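Local coordinates for kirola (Actinidia deliciosa, PDB 4IGV), which is a ripening-related kiwifruit allergen of the major latex protein family, with a Bet v 1-like fold that suggests, without proving, binding of small hydrophobic ligands, at residues K97-I102 / W116-E121; K70-A75 / K86-D91. One frame throughout, in Å; residues are numbered along the deposited sequence.

Interaction 1: residues K97-I102 / W116-E121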
loop_
_atom_site.group_PDB
_atom_site.type_symbol
_atom_site.label_atom_id
_atom_site.label_comp_id
_atom_site.label_asym_id
_atom_site.label_seq_id
_atom_site.Cartn_x
_atom_site.Cartn_y
_atom_site.Cartn_z
ATOM N N LYS A 97 -14.710 -4.202 8.290
ATOM C CA LYS A 97 -15.737 -4.411 7.294
ATOM C C LYS A 97 -15.261 -3.982 5.923
ATOM O O LYS A 97 -15.483 -4.656 4.927
ATOM C CB LYS A 97 -16.988 -3.606 7.661
ATOM C CG LYS A 97 -18.154 -3.852 6.726
ATOM C CD LYS A 97 -19.405 -3.231 7.260
ATOM C CE LYS A 97 -20.557 -3.363 6.263
ATOM N NZ LYS A 97 -21.769 -2.603 6.671
ATOM N N THR A 98 -14.607 -2.834 5.897
ATOM C CA THR A 98 -14.046 -2.260 4.701
ATOM C C THR A 98 -12.703 -1.615 4.985
ATOM O O THR A 98 -12.453 -1.142 6.081
ATOM C CB THR A 98 -14.948 -1.186 4.065
ATOM O OG1 THR A 98 -15.060 -0.047 4.900
ATOM C CG2 THR A 98 -16.360 -1.702 3.819
ATOM N N PHE A 99 -11.830 -1.620 3.975
ATOM C CA PHE A 99 -10.495 -1.073 4.102
ATOM C C PHE A 99 -9.977 -0.671 2.735
ATOM O O PHE A 99 -9.910 -1.494 1.836
ATOM C CB PHE A 99 -9.554 -2.087 4.759
ATOM C CG PHE A 99 -8.436 -1.461 5.576
ATOM C CD1 PHE A 99 -8.407 -1.579 6.907
ATOM C CD2 PHE A 99 -7.421 -0.703 4.973
ATOM C CE1 PHE A 99 -7.405 -0.999 7.658
ATOM C CE2 PHE A 99 -6.445 -0.128 5.743
ATOM C CZ PHE A 99 -6.444 -0.289 7.049
ATOM N N ILE A 100 -9.626 0.605 2.611
ATOM C CA ILE A 100 -9.084 1.182 1.389
ATOM C C ILE A 100 -7.746 1.836 1.726
ATOM O O ILE A 100 -7.590 2.453 2.765
ATOM C CB ILE A 100 -10.009 2.291 0.842
ATOM C CG1 ILE A 100 -11.425 1.734 0.596
ATOM C CG2 ILE A 100 -9.425 2.852 -0.381
ATOM C CD1 ILE A 100 -11.445 0.681 -0.177
ATOM N N ILE A 101 -6.763 1.638 0.856
ATOM C CA ILE A 101 -5.450 2.235 1.007
ATOM C C ILE A 101 -5.156 3.044 -0.242
ATOM O O ILE A 101 -5.217 2.551 -1.347
ATOM C CB ILE A 101 -4.350 1.165 1.154
ATOM C CG1 ILE A 101 -4.600 0.367 2.445
ATOM C CG2 ILE A 101 -2.920 1.810 1.185
ATOM C CD1 ILE A 101 -3.598 -0.791 2.657
ATOM N N ILE A 102 -4.874 4.313 -0.052
ATOM C CA ILE A 102 -4.510 5.231 -1.141
ATOM C C ILE A 102 -3.062 5.584 -1.006
ATOM O O ILE A 102 -2.604 5.990 0.084
ATOM C CB ILE A 102 -5.346 6.518 -1.107
ATOM C CG1 ILE A 102 -6.827 6.242 -1.006
ATOM C CG2 ILE A 102 -5.041 7.355 -2.341
ATOM C CD1 ILE A 102 -7.634 7.545 -0.716
ATOM N N TRP A 116 0.342 8.121 2.427
ATOM C CA TRP A 116 -0.460 6.902 2.629
ATOM C C TRP A 116 -1.745 7.310 3.368
ATOM O O TRP A 116 -1.670 7.978 4.420
ATOM C CB TRP A 116 0.347 5.929 3.512
ATOM C CG TRP A 116 1.507 5.324 2.824
ATOM C CD1 TRP A 116 2.773 5.780 2.848
ATOM C CD2 TRP A 116 1.535 4.085 2.102
ATOM N NE1 TRP A 116 3.592 4.959 2.091
ATOM C CE2 TRP A 116 2.853 3.880 1.687
ATOM C CE3 TRP A 116 0.600 3.107 1.857
ATOM C CZ2 TRP A 116 3.237 2.769 0.952
ATOM C CZ3 TRP A 116 0.962 2.003 1.122
ATOM C CH2 TRP A 116 2.294 1.811 0.721
ATOM N N THR A 117 -2.890 6.953 2.820
ATOM C CA THR A 117 -4.153 7.215 3.434
ATOM C C THR A 117 -4.919 5.922 3.578
ATOM O O THR A 117 -5.090 5.197 2.590
ATOM C CB THR A 117 -4.974 8.259 2.633
ATOM O OG1 THR A 117 -4.276 9.464 2.489
ATOM C CG2 THR A 117 -6.336 8.549 3.317
ATOM N N PHE A 118 -5.429 5.644 4.767
ATOM C CA PHE A 118 -6.330 4.532 5.010
ATOM C C PHE A 118 -7.714 5.067 5.293
ATOM O O PHE A 118 -7.866 6.001 6.062
ATOM C CB PHE A 118 -5.943 3.713 6.232
ATOM C CG PHE A 118 -4.571 3.089 6.218
ATOM C CD1 PHE A 118 -3.806 2.907 5.089
ATOM C CD2 PHE A 118 -4.068 2.586 7.424
ATOM C CE1 PHE A 118 -2.570 2.284 5.165
ATOM C CE2 PHE A 118 -2.809 1.967 7.495
ATOM C CZ PHE A 118 -2.111 1.793 6.365
ATOM N N HIS A 119 -8.727 4.472 4.668
ATOM C CA HIS A 119 -10.117 4.727 5.039
ATOM C C HIS A 119 -10.685 3.370 5.386
ATOM O O HIS A 119 -10.629 2.434 4.581
ATOM C CB HIS A 119 -10.919 5.296 3.875
ATOM C CG HIS A 119 -10.559 6.692 3.500
ATOM N ND1 HIS A 119 -11.038 7.779 4.209
ATOM C CD2 HIS A 119 -9.842 7.201 2.473
ATOM C CE1 HIS A 119 -10.547 8.893 3.685
ATOM N NE2 HIS A 119 -9.825 8.574 2.630
ATOM N N TYR A 120 -11.256 3.231 6.568
ATOM C CA TYR A 120 -11.680 1.914 7.015
ATOM C C TYR A 120 -12.926 2.009 7.868
ATOM O O TYR A 120 -13.295 3.075 8.398
ATOM C CB TYR A 120 -10.559 1.228 7.841
ATOM C CG TYR A 120 -10.008 2.040 8.992
ATOM C CD1 TYR A 120 -10.611 1.983 10.251
ATOM C CD2 TYR A 120 -8.951 2.910 8.818
ATOM C CE1 TYR A 120 -10.157 2.750 11.270
ATOM C CE2 TYR A 120 -8.491 3.669 9.834
ATOM C CZ TYR A 120 -9.088 3.583 11.052
ATOM O OH TYR A 120 -8.683 4.321 12.163
ATOM N N GLU A 121 -13.585 0.867 7.991
ATOM C CA GLU A 121 -14.693 0.721 8.927
ATOM C C GLU A 121 -14.452 -0.532 9.738
ATOM O O GLU A 121 -14.304 -1.615 9.155
ATOM C CB GLU A 121 -16.043 0.666 8.217
ATOM C CG GLU A 121 -17.187 0.526 9.242
ATOM C CD GLU A 121 -18.578 0.421 8.691
ATOM O OE1 GLU A 121 -18.816 0.764 7.521
ATOM O OE2 GLU A 121 -19.439 -0.033 9.468
HETATM O O HOH W 1 -21.763 -0.953 9.649
HETATM O O HOH W 2 -17.568 0.906 5.283
HETATM O O HOH W 3 -2.852 9.168 0.173
#
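Segments 97-102 and 116-121 run antiparallel, and their amides bond in couples. Thr98 with Glu121, Ile100 with His119 and Ile102 with Thr117 are the hydrogen-bonded pairs; the straightest bond runs from Ile102 N to Thr117 O, 2.8 Å with 174° at the hydrogen. At the other end Lys97 N also donates to Glu121 O (2.8 Å), while Thr98 N reaches the same oxygen only weakly, so Lys97 and Thr98 together face Glu121 in a classic beta bulge.

Aromatic residues gather on the face carrying Phe99, Ile101, Phe118 and Tyr120. Phe99 turns its CE2-CZ edge to the face of Phe118 in an edge-to-face pair, centroids 5.3 Å apart and planes at 60°. Over a face of Phe99 sits Tyr120 CB, a CH-pi contact 4.1 Å from the centroid; with CG between N and the carbonyl carbon (chi1 53°), the tyrosine ring slides past Phe99 and scarcely overlaps it. Ile101 sends CG1 along Phe118 and CG2 to the indole edge at Trp116 CE3, 3.8 Å away. This is the concave side of the seven-stranded Bet v 1-like sheet, where helix 131-145 covers Phe99 and Trp116. Broad apolar rings suit it, and their polar atoms find partners: Tyr120 OH bonds Glu129, Trp116 NE1 bonds Thr141.

The opposite face, with Thr98, Ile100, Ile102, Thr117, His119 and Glu121, is beta-branched and polar, fit for a sheet surface wetted by solvent. Ile102 CD1 meets the histidine edge in its plane at His119 CD2. A water joins Glu121 OE1, at 2.6 Å, to Thr98 OG1, and another links Thr117 OG1 with Ile102 O. At the bulge, extended Lys97 lies alongside Glu121, NZ and OE2 4.5 Å apart, too far for a salt bridge; a third water touches both, weakly at the lysine.

Interaction 2: residues K70-A75 / K86-D91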
loop_
_atom_site.group_PDB
_atom_site.type_symbol
_atom_site.label_atom_id
_atom_site.label_comp_id
_atom_site.label_asym_id
_atom_site.label_seq_id
_atom_site.Cartn_x
_atom_site.Cartn_y
_atom_site.Cartn_z
ATOM N N LYS A 70 -6.305 -9.998 -0.615
ATOM C CA LYS A 70 -6.616 -9.845 -2.019
ATOM C C LYS A 70 -7.236 -8.475 -2.167
ATOM O O LYS A 70 -8.198 -8.113 -1.468
ATOM C CB LYS A 70 -7.618 -10.914 -2.482
ATOM C CG LYS A 70 -7.892 -10.902 -3.913
ATOM C CD LYS A 70 -8.830 -12.025 -4.370
ATOM C CE LYS A 70 -10.186 -11.870 -3.835
ATOM N NZ LYS A 70 -11.075 -12.894 -4.491
ATOM N N ASP A 71 -6.699 -7.702 -3.099
ATOM C CA ASP A 71 -7.113 -6.319 -3.318
ATOM C C ASP A 71 -7.543 -6.087 -4.743
ATOM O O ASP A 71 -7.045 -6.774 -5.659
ATOM C CB ASP A 71 -5.974 -5.317 -3.117
ATOM C CG ASP A 71 -5.428 -5.238 -1.727
ATOM O OD1 ASP A 71 -5.733 -6.071 -0.858
ATOM O OD2 ASP A 71 -4.593 -4.296 -1.514
ATOM N N ILE A 72 -8.467 -5.134 -4.931
ATOM C CA ILE A 72 -8.792 -4.582 -6.240
ATOM C C ILE A 72 -8.214 -3.181 -6.342
ATOM O O ILE A 72 -8.198 -2.425 -5.377
ATOM C CB ILE A 72 -10.343 -4.602 -6.565
ATOM C CG1 ILE A 72 -10.642 -4.056 -7.966
ATOM C CG2 ILE A 72 -11.158 -3.852 -5.529
ATOM C CD1 ILE A 72 -12.035 -4.458 -8.495
ATOM N N VAL A 73 -7.706 -2.838 -7.518
ATOM C CA VAL A 73 -7.291 -1.456 -7.774
ATOM C C VAL A 73 -8.570 -0.706 -8.134
ATOM O O VAL A 73 -9.147 -0.897 -9.218
ATOM C CB VAL A 73 -6.279 -1.362 -8.863
ATOM C CG1 VAL A 73 -5.996 0.145 -9.156
ATOM C CG2 VAL A 73 -4.961 -2.058 -8.458
ATOM N N GLU A 74 -9.082 0.097 -7.215
ATOM C CA GLU A 74 -10.361 0.789 -7.357
ATOM C C GLU A 74 -10.215 2.063 -8.167
ATOM O O GLU A 74 -11.215 2.515 -8.722
ATOM C CB GLU A 74 -10.877 1.107 -5.932
ATOM C CG GLU A 74 -11.862 2.124 -5.619
ATOM C CD GLU A 74 -12.305 1.970 -4.130
ATOM O OE1 GLU A 74 -12.652 0.845 -3.707
ATOM O OE2 GLU A 74 -12.419 2.984 -3.469
ATOM N N ALA A 75 -9.069 2.714 -8.114
ATOM C CA ALA A 75 -8.872 4.006 -8.754
ATOM C C ALA A 75 -7.438 4.250 -9.062
ATOM O O ALA A 75 -6.549 3.817 -8.317
ATOM C CB ALA A 75 -9.423 5.128 -7.828
ATOM N N LYS A 86 -8.513 -1.440 -2.764
ATOM C CA LYS A 86 -9.590 -1.890 -1.881
ATOM C C LYS A 86 -9.283 -3.322 -1.436
ATOM O O LYS A 86 -9.167 -4.184 -2.283
ATOM C CB LYS A 86 -10.961 -1.833 -2.570
ATOM C CG LYS A 86 -12.071 -2.462 -1.753
ATOM C CD LYS A 86 -13.392 -2.382 -2.522
ATOM C CE LYS A 86 -14.450 -3.162 -1.851
ATOM N NZ LYS A 86 -15.626 -3.090 -2.765
ATOM N N ILE A 87 -9.214 -3.576 -0.146
ATOM C CA ILE A 87 -8.997 -4.922 0.365
ATOM C C ILE A 87 -10.304 -5.662 0.359
ATOM O O ILE A 87 -11.295 -5.176 0.913
ATOM C CB ILE A 87 -8.357 -4.930 1.788
ATOM C CG1 ILE A 87 -7.085 -4.075 1.813
ATOM C CG2 ILE A 87 -8.137 -6.422 2.243
ATOM C CD1 ILE A 87 -6.455 -3.869 3.200
ATOM N N VAL A 88 -10.355 -6.810 -0.301
ATOM C CA VAL A 88 -11.628 -7.542 -0.440
ATOM C C VAL A 88 -11.631 -8.834 0.304
ATOM O O VAL A 88 -12.705 -9.290 0.745
ATOM C CB VAL A 88 -12.048 -7.731 -1.884
ATOM C CG1 VAL A 88 -12.280 -6.311 -2.528
ATOM C CG2 VAL A 88 -11.127 -8.556 -2.700
ATOM N N GLU A 89 -10.472 -9.435 0.499
ATOM C CA GLU A 89 -10.339 -10.634 1.320
ATOM C C GLU A 89 -9.031 -10.619 2.065
ATOM O O GLU A 89 -8.079 -9.988 1.618
ATOM C CB GLU A 89 -10.356 -11.908 0.453
ATOM C CG GLU A 89 -11.571 -12.147 -0.356
ATOM C CD GLU A 89 -11.552 -13.499 -1.099
ATOM O OE1 GLU A 89 -10.457 -14.102 -1.270
ATOM O OE2 GLU A 89 -12.644 -13.961 -1.510
ATOM N N GLY A 90 -8.980 -11.317 3.170
ATOM C CA GLY A 90 -7.738 -11.563 3.880
ATOM C C GLY A 90 -7.861 -11.341 5.351
ATOM O O GLY A 90 -8.943 -11.118 5.881
ATOM N N ASP A 91 -6.734 -11.447 6.036
ATOM C CA ASP A 91 -6.731 -11.357 7.496
ATOM C C ASP A 91 -7.389 -10.063 7.965
ATOM O O ASP A 91 -8.090 -10.059 8.985
ATOM C CB ASP A 91 -5.306 -11.468 8.043
ATOM C CG ASP A 91 -4.662 -12.804 7.724
ATOM O OD1 ASP A 91 -4.545 -13.649 8.629
ATOM O OD2 ASP A 91 -4.272 -13.059 6.569
#
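A beta hairpin of the Bet v 1-like sheet, strands 65-77 and 82-88, supplies this contact, at the end remote from its turn. Here a classic beta bulge sets Val88 and Glu89 together opposite Lys70, just where the second strand turns a corner. Lys70 O accepts both amides: Val88 N, 2.8 Å away, comes nearly along the C=O axis, whereas Glu89 N arrives in the carbonyl plane on a lone pair at 3.3 Å. In return Lys70 N donates to Glu89 O, standing above that carbonyl's plane. Past the bulge, Ile72 and Lys86 form a regular hydrogen-bonded pair, in which Lys86 N donates to Ile72 O with 170° at the hydrogen.

Asp71 and Ile87, the non-hydrogen-bonded pair between, turn their side chains to the inner face. They lie side by side, Asp71 OD1 3.6 Å from Ile87 CG1. The isoleucine suits this buried side, where it also meets Phe99. A buried carboxylate needs a polar partner, and Asp71 OD2 hydrogen-bonds an unidentified ligand, probably from the crystallisation liquor; the apolar neighbours may raise its pKa.

On the outer face, that of Lys70, Ile72, Lys86 and Glu89, long charged chains cover the hairpin with their methylenes and leave their charges at the surface. Lys86 extends past Ile72, whose CG2, between N and the carbonyl carbon, lies 3.6 Å from Lys86 CB. Glu74 reaches across Lys86, its OE1 touching CB and CD, although its charge and the ammonium are not in contact. Val88, in the bulge, crosses Lys70 and presses CG2 against Lys70 O at 3.2 Å. Lys70 starts extended, then bends at chi3 (67°), which brings its tip beside the glutamate in a long salt bridge, Lys70 NZ to Glu89 OE1 3.5 Å.

In the fold
From the N terminus the chain first lays down strand 4-12, two helices and strands 39-46 and 55-62, then strand 65-77. Interaction 2 closes the hairpin 65-77/82-88, with ten residues between its segments. Past the corner at Glu89 the chain returns as strand 96-107, and interaction 1 closes the next hairpin, 96-107/112-122, over thirteen. The two loops follow in series and neither nest nor cross. Because strands 82-88 and 96-107 are sheet neighbours, the contacts meet: Ile87 N lies 3.0 Å from Phe99 O, a probable hydrogen bond, and Ile100 CD1 packs on Lys86 CB. Together they join four consecutive strands, flanked by 55-62 and 4-12.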